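PDB 1YAR: proteasome activator protein PA26 from Trypanosoma brucei, which probably binds the ends of the 20S proteasome as a ring of helical subunits and opens its gate without ATP, as an activator of the PA28 (11S) family. Local coordinates for residues F28-E33 against A91-T96; A50-V55 against D195-V200; A64-S69 against L187-I192. All coordinates share one frame; numbering follows the deposited sequence.

Interaction 1. Residues F28-E33 against A91-T96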
loop_
_atom_site.group_PDB
_atom_site.type_symbol
_atom_site.label_atom_id
_atom_site.label_comp_id
_atom_site.label_asym_id
_atom_site.label_seq_id
_atom_site.Cartn_x
_atom_site.Cartn_y
_atom_site.Cartn_z
ATOM N N PHE O 28 -82.206 -59.538 4.186
ATOM C CA PHE O 28 -83.049 -58.371 4.484
ATOM C C PHE O 28 -84.518 -58.753 4.661
ATOM O O PHE O 28 -85.187 -58.257 5.559
ATOM C CB PHE O 28 -82.919 -57.269 3.417
ATOM C CG PHE O 28 -83.710 -56.024 3.727
ATOM C CD1 PHE O 28 -83.482 -55.305 4.905
ATOM C CD2 PHE O 28 -84.680 -55.557 2.837
ATOM C CE1 PHE O 28 -84.214 -54.153 5.219
ATOM C CE2 PHE O 28 -85.419 -54.390 3.122
ATOM C CZ PHE O 28 -85.183 -53.679 4.323
ATOM N N ALA O 29 -85.011 -59.649 3.813
ATOM C CA ALA O 29 -86.395 -60.113 3.935
ATOM C C ALA O 29 -86.679 -60.739 5.314
ATOM O O ALA O 29 -87.780 -60.588 5.856
ATOM C CB ALA O 29 -86.719 -61.103 2.816
ATOM N N VAL O 30 -85.696 -61.457 5.862
ATOM C CA VAL O 30 -85.837 -62.046 7.193
ATOM C C VAL O 30 -85.953 -60.934 8.234
ATOM O O VAL O 30 -86.850 -60.937 9.085
ATOM C CB VAL O 30 -84.649 -63.007 7.533
ATOM C CG1 VAL O 30 -84.663 -63.391 9.016
ATOM C CG2 VAL O 30 -84.698 -64.277 6.668
ATOM N N ILE O 31 -85.040 -59.974 8.154
ATOM C CA ILE O 31 -85.014 -58.859 9.103
ATOM C C ILE O 31 -86.321 -58.060 9.062
ATOM O O ILE O 31 -86.843 -57.643 10.093
ATOM C CB ILE O 31 -83.780 -57.943 8.850
ATOM C CG1 ILE O 31 -82.458 -58.706 9.096
ATOM C CG2 ILE O 31 -83.872 -56.656 9.693
ATOM C CD1 ILE O 31 -82.208 -59.116 10.592
ATOM N N GLU O 32 -86.861 -57.860 7.860
ATOM C CA GLU O 32 -88.157 -57.201 7.741
ATOM C C GLU O 32 -89.261 -57.990 8.456
ATOM O O GLU O 32 -90.082 -57.403 9.147
ATOM C CB GLU O 32 -88.540 -57.025 6.286
ATOM C CG GLU O 32 -87.684 -56.039 5.532
ATOM C CD GLU O 32 -88.231 -55.795 4.138
ATOM O OE1 GLU O 32 -88.213 -56.743 3.300
ATOM O OE2 GLU O 32 -88.680 -54.655 3.896
ATOM N N GLU O 33 -89.269 -59.304 8.266
ATOM C CA GLU O 33 -90.228 -60.201 8.923
ATOM C C GLU O 33 -90.071 -60.180 10.446
ATOM O O GLU O 33 -91.051 -60.096 11.175
ATOM C CB GLU O 33 -90.095 -61.630 8.363
ATOM C CG GLU O 33 -90.963 -62.702 9.043
ATOM C CD GLU O 33 -92.449 -62.388 9.070
ATOM O OE1 GLU O 33 -92.944 -61.631 8.193
ATOM O OE2 GLU O 33 -93.133 -62.899 9.990
ATOM N N ALA O 91 -82.842 -67.488 10.783
ATOM C CA ALA O 91 -81.448 -67.201 11.188
ATOM C C ALA O 91 -80.421 -67.894 10.279
ATOM O O ALA O 91 -79.380 -67.319 9.947
ATOM C CB ALA O 91 -81.231 -67.611 12.625
ATOM N N GLU O 92 -80.718 -69.132 9.874
ATOM C CA GLU O 92 -79.814 -69.888 9.005
ATOM C C GLU O 92 -79.692 -69.274 7.614
ATOM O O GLU O 92 -78.637 -69.361 6.994
ATOM C CB GLU O 92 -80.235 -71.354 8.915
ATOM C CG GLU O 92 -80.067 -72.132 10.219
ATOM C CD GLU O 92 -78.624 -72.500 10.530
ATOM O OE1 GLU O 92 -77.748 -72.424 9.644
ATOM O OE2 GLU O 92 -78.354 -72.882 11.689
ATOM N N THR O 93 -80.771 -68.647 7.132
ATOM C CA THR O 93 -80.720 -67.878 5.894
ATOM C C THR O 93 -79.726 -66.729 6.032
ATOM O O THR O 93 -78.884 -66.534 5.151
ATOM C CB THR O 93 -82.131 -67.370 5.548
ATOM O OG1 THR O 93 -82.960 -68.511 5.275
ATOM C CG2 THR O 93 -82.137 -66.542 4.257
ATOM N N ILE O 94 -79.812 -65.970 7.126
ATOM C CA ILE O 94 -78.863 -64.861 7.315
ATOM C C ILE O 94 -77.440 -65.392 7.417
ATOM O O ILE O 94 -76.523 -64.836 6.821
ATOM C CB ILE O 94 -79.195 -63.976 8.519
ATOM C CG1 ILE O 94 -80.621 -63.423 8.405
ATOM C CG2 ILE O 94 -78.169 -62.816 8.581
ATOM C CD1 ILE O 94 -81.116 -62.678 9.654
ATOM N N ARG O 95 -77.290 -66.465 8.186
ATOM C CA ARG O 95 -76.017 -67.115 8.398
ATOM C C ARG O 95 -75.382 -67.428 7.052
ATOM O O ARG O 95 -74.224 -67.089 6.812
ATOM C CB ARG O 95 -76.256 -68.395 9.199
ATOM C CG ARG O 95 -75.075 -68.943 9.935
ATOM C CD ARG O 95 -75.462 -69.544 11.298
ATOM N NE ARG O 95 -74.750 -70.788 11.582
ATOM C CZ ARG O 95 -73.496 -70.860 12.015
ATOM N NH1 ARG O 95 -72.797 -69.753 12.229
ATOM N NH2 ARG O 95 -72.942 -72.043 12.246
ATOM N N THR O 96 -76.168 -68.056 6.172
ATOM C CA THR O 96 -75.709 -68.487 4.849
ATOM C C THR O 96 -75.249 -67.296 4.016
ATOM O O THR O 96 -74.194 -67.347 3.418
ATOM C CB THR O 96 -76.841 -69.248 4.118
ATOM O OG1 THR O 96 -77.069 -70.477 4.799
ATOM C CG2 THR O 96 -76.382 -69.696 2.709
#
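Val30 and Ile94 carry the apolar part of this contact. Ile94 is extended at its outer bond (chi2 172°). This sends CD1 toward segment 28-33. The methyl reaches Val30 CG1 at 3.7 Å and Ile31 CD1 at 3.8 Å. The CG1 branch of Val30 lies opposite the backbone N (chi1 169°). Val30 CB and CG1 lie against Ile94 CG1 and CD1, with the two side chains at a slant. The other branch of Val30, CG2, meets Thr93 CB at 4.2 Å. The Ile31 and Ile94 side chains cross at about a right angle and touch through their end methyls. Ile31 also packs on Ile215, Tyr218 and Leu219 of helix 183-226, and Ile94 on Ile123 of helix 111-130.

No hydrogen bond joins the two segments. Glu92 and Thr96 bond within 91-96 and to a second subunit. Thr96 OG1 donates to Glu92 O at 2.9 Å. Thr96 N reaches the same oxygen from the other face of the carbonyl plane, which gives Glu92 O two donors. Glu92 OE1 and OE2 form hydrogen bonds with Thr209 OG1 and His206 ND1 of a second subunit; Thr96 OG1 is also hydrogen-bonded to that Thr209 OG1.

The segment axes approach to 9.4 Å at 147°. Val30, Ile31, Thr93 and Ile94 meet between them. This is the packing of neighbouring, roughly antiparallel helices in the four-helix bundle of an 11S activator subunit.

Interaction 2. Residues A50-V55 against D195-V200. Unlike the reference sequence in segment 50-55: Val55 (reference Thr).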
loop_
_atom_site.group_PDB
_atom_site.type_symbol
_atom_site.label_atom_id
_atom_site.label_comp_id
_atom_site.label_asym_id
_atom_site.label_seq_id
_atom_site.Cartn_x
_atom_site.Cartn_y
_atom_site.Cartn_z
ATOM N N ALA O 50 -99.132 -65.795 29.883
ATOM C CA ALA O 50 -99.551 -65.108 31.113
ATOM C C ALA O 50 -100.982 -65.479 31.511
ATOM O O ALA O 50 -101.255 -65.721 32.681
ATOM C CB ALA O 50 -99.396 -63.594 30.992
ATOM N N GLU O 51 -101.869 -65.543 30.519
ATOM C CA GLU O 51 -103.271 -65.903 30.721
ATOM C C GLU O 51 -103.362 -67.294 31.363
ATOM O O GLU O 51 -104.018 -67.468 32.396
ATOM C CB GLU O 51 -104.010 -65.833 29.372
ATOM C CG GLU O 51 -105.347 -66.555 29.298
ATOM C CD GLU O 51 -106.033 -66.341 27.958
ATOM O OE1 GLU O 51 -106.874 -65.407 27.882
ATOM O OE2 GLU O 51 -105.719 -67.080 26.979
ATOM N N ALA O 52 -102.675 -68.267 30.760
ATOM C CA ALA O 52 -102.626 -69.631 31.274
ATOM C C ALA O 52 -102.028 -69.645 32.680
ATOM O O ALA O 52 -102.586 -70.266 33.581
ATOM C CB ALA O 52 -101.833 -70.519 30.332
ATOM N N HIS O 53 -100.917 -68.929 32.878
ATOM C CA HIS O 53 -100.295 -68.821 34.202
ATOM C C HIS O 53 -101.299 -68.352 35.258
ATOM O O HIS O 53 -101.356 -68.906 36.364
ATOM C CB HIS O 53 -99.104 -67.851 34.160
ATOM C CG HIS O 53 -98.237 -67.918 35.375
ATOM N ND1 HIS O 53 -98.214 -66.927 36.332
ATOM C CD2 HIS O 53 -97.381 -68.871 35.804
ATOM C CE1 HIS O 53 -97.372 -67.263 37.294
ATOM N NE2 HIS O 53 -96.855 -68.440 36.999
ATOM N N GLY O 54 -102.082 -67.329 34.911
ATOM C CA GLY O 54 -103.100 -66.772 35.812
ATOM C C GLY O 54 -104.121 -67.817 36.225
ATOM O O GLY O 54 -104.502 -67.893 37.392
ATOM N N VAL O 55 -104.540 -68.632 35.262
ATOM C CA VAL O 55 -105.496 -69.718 35.490
ATOM C C VAL O 55 -104.942 -70.775 36.464
ATOM O O VAL O 55 -105.643 -71.215 37.380
ATOM C CB VAL O 55 -105.957 -70.356 34.143
ATOM C CG1 VAL O 55 -106.914 -71.523 34.378
ATOM C CG2 VAL O 55 -106.634 -69.311 33.273
ATOM N N ASP O 195 -94.811 -73.137 36.251
ATOM C CA ASP O 195 -93.439 -72.756 35.913
ATOM C C ASP O 195 -93.173 -72.822 34.420
ATOM O O ASP O 195 -92.369 -72.050 33.914
ATOM C CB ASP O 195 -92.418 -73.607 36.663
ATOM C CG ASP O 195 -92.169 -73.109 38.080
ATOM O OD1 ASP O 195 -92.825 -72.132 38.516
ATOM O OD2 ASP O 195 -91.328 -73.646 38.840
ATOM N N PHE O 196 -93.827 -73.747 33.712
ATOM C CA PHE O 196 -93.636 -73.804 32.268
ATOM C C PHE O 196 -94.269 -72.646 31.547
ATOM O O PHE O 196 -93.726 -72.164 30.550
ATOM C CB PHE O 196 -93.996 -75.176 31.664
ATOM C CG PHE O 196 -92.862 -76.152 31.760
ATOM C CD1 PHE O 196 -92.639 -76.864 32.933
ATOM C CD2 PHE O 196 -91.963 -76.292 30.711
ATOM C CE1 PHE O 196 -91.556 -77.742 33.051
ATOM C CE2 PHE O 196 -90.889 -77.177 30.796
ATOM C CZ PHE O 196 -90.670 -77.896 31.982
ATOM N N MET O 197 -95.386 -72.156 32.085
ATOM C CA MET O 197 -95.977 -70.944 31.540
ATOM C C MET O 197 -95.126 -69.725 31.886
ATOM O O MET O 197 -94.918 -68.864 31.037
ATOM C CB MET O 197 -97.435 -70.782 31.975
ATOM C CG MET O 197 -98.345 -71.897 31.483
ATOM S SD MET O 197 -98.493 -71.960 29.674
ATOM C CE MET O 197 -97.387 -73.282 29.223
ATOM N N LEU O 198 -94.624 -69.657 33.116
ATOM C CA LEU O 198 -93.690 -68.577 33.492
ATOM C C LEU O 198 -92.477 -68.552 32.565
ATOM O O LEU O 198 -92.078 -67.491 32.081
ATOM C CB LEU O 198 -93.246 -68.703 34.956
ATOM C CG LEU O 198 -92.139 -67.735 35.413
ATOM C CD1 LEU O 198 -92.557 -66.274 35.184
ATOM C CD2 LEU O 198 -91.816 -67.976 36.871
ATOM N N LYS O 199 -91.899 -69.724 32.327
ATOM C CA LYS O 199 -90.715 -69.863 31.464
ATOM C C LYS O 199 -90.960 -69.419 30.024
ATOM O O LYS O 199 -90.101 -68.790 29.418
ATOM C CB LYS O 199 -90.194 -71.289 31.503
ATOM C CG LYS O 199 -89.514 -71.581 32.810
ATOM C CD LYS O 199 -88.978 -72.973 32.863
ATOM C CE LYS O 199 -88.370 -73.179 34.238
ATOM N NZ LYS O 199 -87.423 -74.323 34.251
ATOM N N VAL O 200 -92.137 -69.737 29.489
ATOM C CA VAL O 200 -92.551 -69.160 28.202
ATOM C C VAL O 200 -92.642 -67.628 28.259
ATOM O O VAL O 200 -92.180 -66.963 27.338
ATOM C CB VAL O 200 -93.869 -69.792 27.670
ATOM C CG1 VAL O 200 -94.319 -69.074 26.407
ATOM C CG2 VAL O 200 -93.653 -71.283 27.381
HETATM O O HOH W 1 -94.752 -69.984 38.304
#
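His53 and Met197 face each other where segments 50-55 and 195-200 bring their CA atoms nearest, 5.5 Å apart. This is the tight part of the contact. Met197 CB meets His53 CB at 4.0 Å and lies at the edge of the imidazole ring, near its plane. The Met197 chain then bends at chi2 (-64°) and brings SD beside Ala52 CB, 3.7 Å away. Beyond the sulfur the chain leads away from 50-55. Met197 is buried and also packs on Leu77 of helix 71-99 and on Ile56.

The segment axes run at 155° and come within 8.6 Å of each other. Here helices 24-57 and 183-226 run nearly antiparallel as partners in the four-helix bundle, and small Ala52 suits so near an approach.

The other side is looser and wetter. The His53 ring is carried past Met197 by a nearly trans first torsion (chi1 -167°). It lies alongside the Leu198 side chain, pointing the same way, with NE2 4.2 Å from Leu198 CB. A water sits in the ring plane, 2.9 Å from His53 NE2. The same water donates to Asp195 OD1 at 2.9 Å and bridges the helices. That oxygen also accepts from Gln191 NE2 and from Gln81 NE2 of a neighbouring subunit. Three donors therefore grip it.

Interaction 3. Residues A64-S69 against L187-I192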
loop_
_atom_site.group_PDB
_atom_site.type_symbol
_atom_site.label_atom_id
_atom_site.label_comp_id
_atom_site.label_asym_id
_atom_site.label_seq_id
_atom_site.Cartn_x
_atom_site.Cartn_y
_atom_site.Cartn_z
ATOM N N ALA O 64 -107.212 -85.597 40.223
ATOM C CA ALA O 64 -107.845 -85.411 38.924
ATOM C C ALA O 64 -106.933 -84.697 37.914
ATOM O O ALA O 64 -106.988 -84.969 36.709
ATOM C CB ALA O 64 -109.143 -84.650 39.087
ATOM N N GLN O 65 -106.103 -83.778 38.411
ATOM C CA GLN O 65 -105.185 -83.020 37.553
ATOM C C GLN O 65 -104.017 -83.861 37.058
ATOM O O GLN O 65 -103.364 -83.495 36.085
ATOM C CB GLN O 65 -104.679 -81.761 38.262
ATOM C CG GLN O 65 -105.664 -80.598 38.273
ATOM C CD GLN O 65 -106.985 -80.915 38.977
ATOM O OE1 GLN O 65 -107.008 -81.357 40.135
ATOM N NE2 GLN O 65 -108.088 -80.683 38.274
ATOM N N ALA O 66 -103.755 -84.983 37.725
ATOM C CA ALA O 66 -102.757 -85.939 37.255
ATOM C C ALA O 66 -103.313 -86.819 36.139
ATOM O O ALA O 66 -102.553 -87.438 35.401
ATOM C CB ALA O 66 -102.261 -86.802 38.396
ATOM N N GLU O 67 -104.638 -86.883 36.033
ATOM C CA GLU O 67 -105.307 -87.796 35.092
ATOM C C GLU O 67 -105.461 -87.198 33.700
ATOM O O GLU O 67 -105.708 -87.928 32.735
ATOM C CB GLU O 67 -106.672 -88.234 35.641
ATOM C CG GLU O 67 -106.551 -89.125 36.869
ATOM C CD GLU O 67 -107.884 -89.463 37.526
ATOM O OE1 GLU O 67 -107.989 -90.589 38.052
ATOM O OE2 GLU O 67 -108.813 -88.620 37.539
ATOM N N LYS O 68 -105.299 -85.881 33.597
ATOM C CA LYS O 68 -105.364 -85.192 32.311
ATOM C C LYS O 68 -104.272 -84.126 32.136
ATOM O O LYS O 68 -104.034 -83.320 33.049
ATOM C CB LYS O 68 -106.733 -84.533 32.141
ATOM C CG LYS O 68 -107.345 -84.798 30.777
ATOM C CD LYS O 68 -107.773 -83.518 30.073
ATOM C CE LYS O 68 -108.047 -83.813 28.600
ATOM N NZ LYS O 68 -107.925 -82.606 27.730
ATOM N N SER O 69 -103.637 -84.112 30.958
ATOM C CA SER O 69 -102.718 -83.027 30.565
ATOM C C SER O 69 -103.467 -81.822 29.987
ATOM O O SER O 69 -104.262 -81.967 29.053
ATOM C CB SER O 69 -101.685 -83.508 29.546
ATOM O OG SER O 69 -100.942 -84.600 30.040
ATOM N N LEU O 187 -98.437 -80.533 44.998
ATOM C CA LEU O 187 -98.177 -79.122 44.711
ATOM C C LEU O 187 -97.112 -78.963 43.613
ATOM O O LEU O 187 -97.140 -77.999 42.858
ATOM C CB LEU O 187 -97.749 -78.393 45.975
ATOM C CG LEU O 187 -98.848 -78.160 47.025
ATOM C CD1 LEU O 187 -98.256 -77.629 48.278
ATOM C CD2 LEU O 187 -99.948 -77.208 46.491
ATOM N N GLU O 188 -96.173 -79.907 43.530
ATOM C CA GLU O 188 -95.177 -79.855 42.451
ATOM C C GLU O 188 -95.816 -80.003 41.051
ATOM O O GLU O 188 -95.327 -79.420 40.070
ATOM C CB GLU O 188 -94.061 -80.880 42.660
ATOM C CG GLU O 188 -92.886 -80.649 41.724
ATOM C CD GLU O 188 -91.856 -81.751 41.770
ATOM O OE1 GLU O 188 -90.987 -81.753 40.870
ATOM O OE2 GLU O 188 -91.910 -82.599 42.688
ATOM N N LEU O 189 -96.927 -80.748 40.966
ATOM C CA LEU O 189 -97.649 -80.916 39.703
ATOM C C LEU O 189 -98.182 -79.587 39.218
ATOM O O LEU O 189 -98.032 -79.232 38.037
ATOM C CB LEU O 189 -98.811 -81.909 39.855
ATOM C CG LEU O 189 -99.607 -82.276 38.597
ATOM C CD1 LEU O 189 -98.750 -83.106 37.655
ATOM C CD2 LEU O 189 -100.926 -83.014 38.985
ATOM N N ARG O 190 -98.796 -78.848 40.142
ATOM C CA ARG O 190 -99.273 -77.506 39.865
ATOM C C ARG O 190 -98.093 -76.594 39.524
ATOM O O ARG O 190 -98.227 -75.720 38.669
ATOM C CB ARG O 190 -100.031 -76.970 41.078
ATOM C CG ARG O 190 -100.608 -75.608 40.920
ATOM C CD ARG O 190 -101.469 -75.220 42.091
ATOM N NE ARG O 190 -101.772 -73.798 42.093
ATOM C CZ ARG O 190 -101.007 -72.879 42.666
ATOM N NH1 ARG O 190 -99.887 -73.236 43.291
ATOM N NH2 ARG O 190 -101.362 -71.600 42.625
ATOM N N GLN O 191 -96.957 -76.800 40.204
ATOM C CA GLN O 191 -95.805 -75.910 40.037
ATOM C C GLN O 191 -95.168 -76.107 38.670
ATOM O O GLN O 191 -94.674 -75.142 38.063
ATOM C CB GLN O 191 -94.760 -76.081 41.144
ATOM C CG GLN O 191 -93.891 -74.787 41.337
ATOM C CD GLN O 191 -94.736 -73.535 41.597
ATOM O OE1 GLN O 191 -95.599 -73.537 42.484
ATOM N NE2 GLN O 191 -94.484 -72.472 40.842
ATOM N N ILE O 192 -95.161 -77.350 38.198
ATOM C CA ILE O 192 -94.692 -77.644 36.853
ATOM C C ILE O 192 -95.570 -76.907 35.833
ATOM O O ILE O 192 -95.047 -76.227 34.944
ATOM C CB ILE O 192 -94.653 -79.172 36.585
ATOM C CG1 ILE O 192 -93.479 -79.807 37.317
ATOM C CG2 ILE O 192 -94.559 -79.466 35.072
ATOM C CD1 ILE O 192 -93.610 -81.314 37.496
#
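Ile192 N bonds to Glu188 O at 2.8 Å in the helix that carries Leu189 against Gln65 and Ala66. Leu189 CD2 lies 3.7 Å from Gln65 C and 3.7 Å from Ala66 N. The methyl sits over the face of the peptide group that joins these two residues. Leu189 gets there with CG opposite its backbone N (chi1 -176°), which extends the side chain from helix 183-226 toward 64-69. Leu189 also packs on Tyr61 and on Arg158 of helix 150-166, whose NH1 donates to Gln65 O.

The rest of the touching is also made by CD2. It meets Gln65 CB at 4.0 Å and Ala66 CB at 4.1 Å. One leucine methyl against a backbone turn makes a small contact, with no hydrogen bond across it.

Segment 64-69 belongs to the link between two long helices of the bundle, 24-57 and 71-99. Residues 64-67 form a short, weakly bonded helical turn, in which Glu67 N bonds to Ala64 O at 3.1 Å. Leu189 packs this connection against helix 183-226.

The Gln65 chain turns at chi2 (60°), and its amide leads away from Leu189. Gln65 OE1 accepts from Gly62 N, so the polar end ties the turn to the chain just before it. On helix 183-226, Glu188 makes a salt bridge to Arg152 of a neighbouring subunit.

Overall arrangement
Interactions 1 and 2 both use helix 24-57, on opposite sides of the chain's centre. At 28-33 the helix packs on 71-99, and at 50-55 on 183-226. Interaction 3 uses helix 183-226 again, but its partner is a connecting turn. The contacts lie 13, 19 and 28 Å from the chain's centre, measured between centres. All three are largely buried, yet each includes a partly exposed residue: Thr93, His53 and Gln65. The chemistry changes with place. Interaction 1 is made of branched side chains, mostly aliphatic. Interaction 2 adds a thioether, an imidazole and a bridging water. Interaction 3 rests on one leucine methyl against a peptide group and two CB atoms. Subunit boundaries run close to every one.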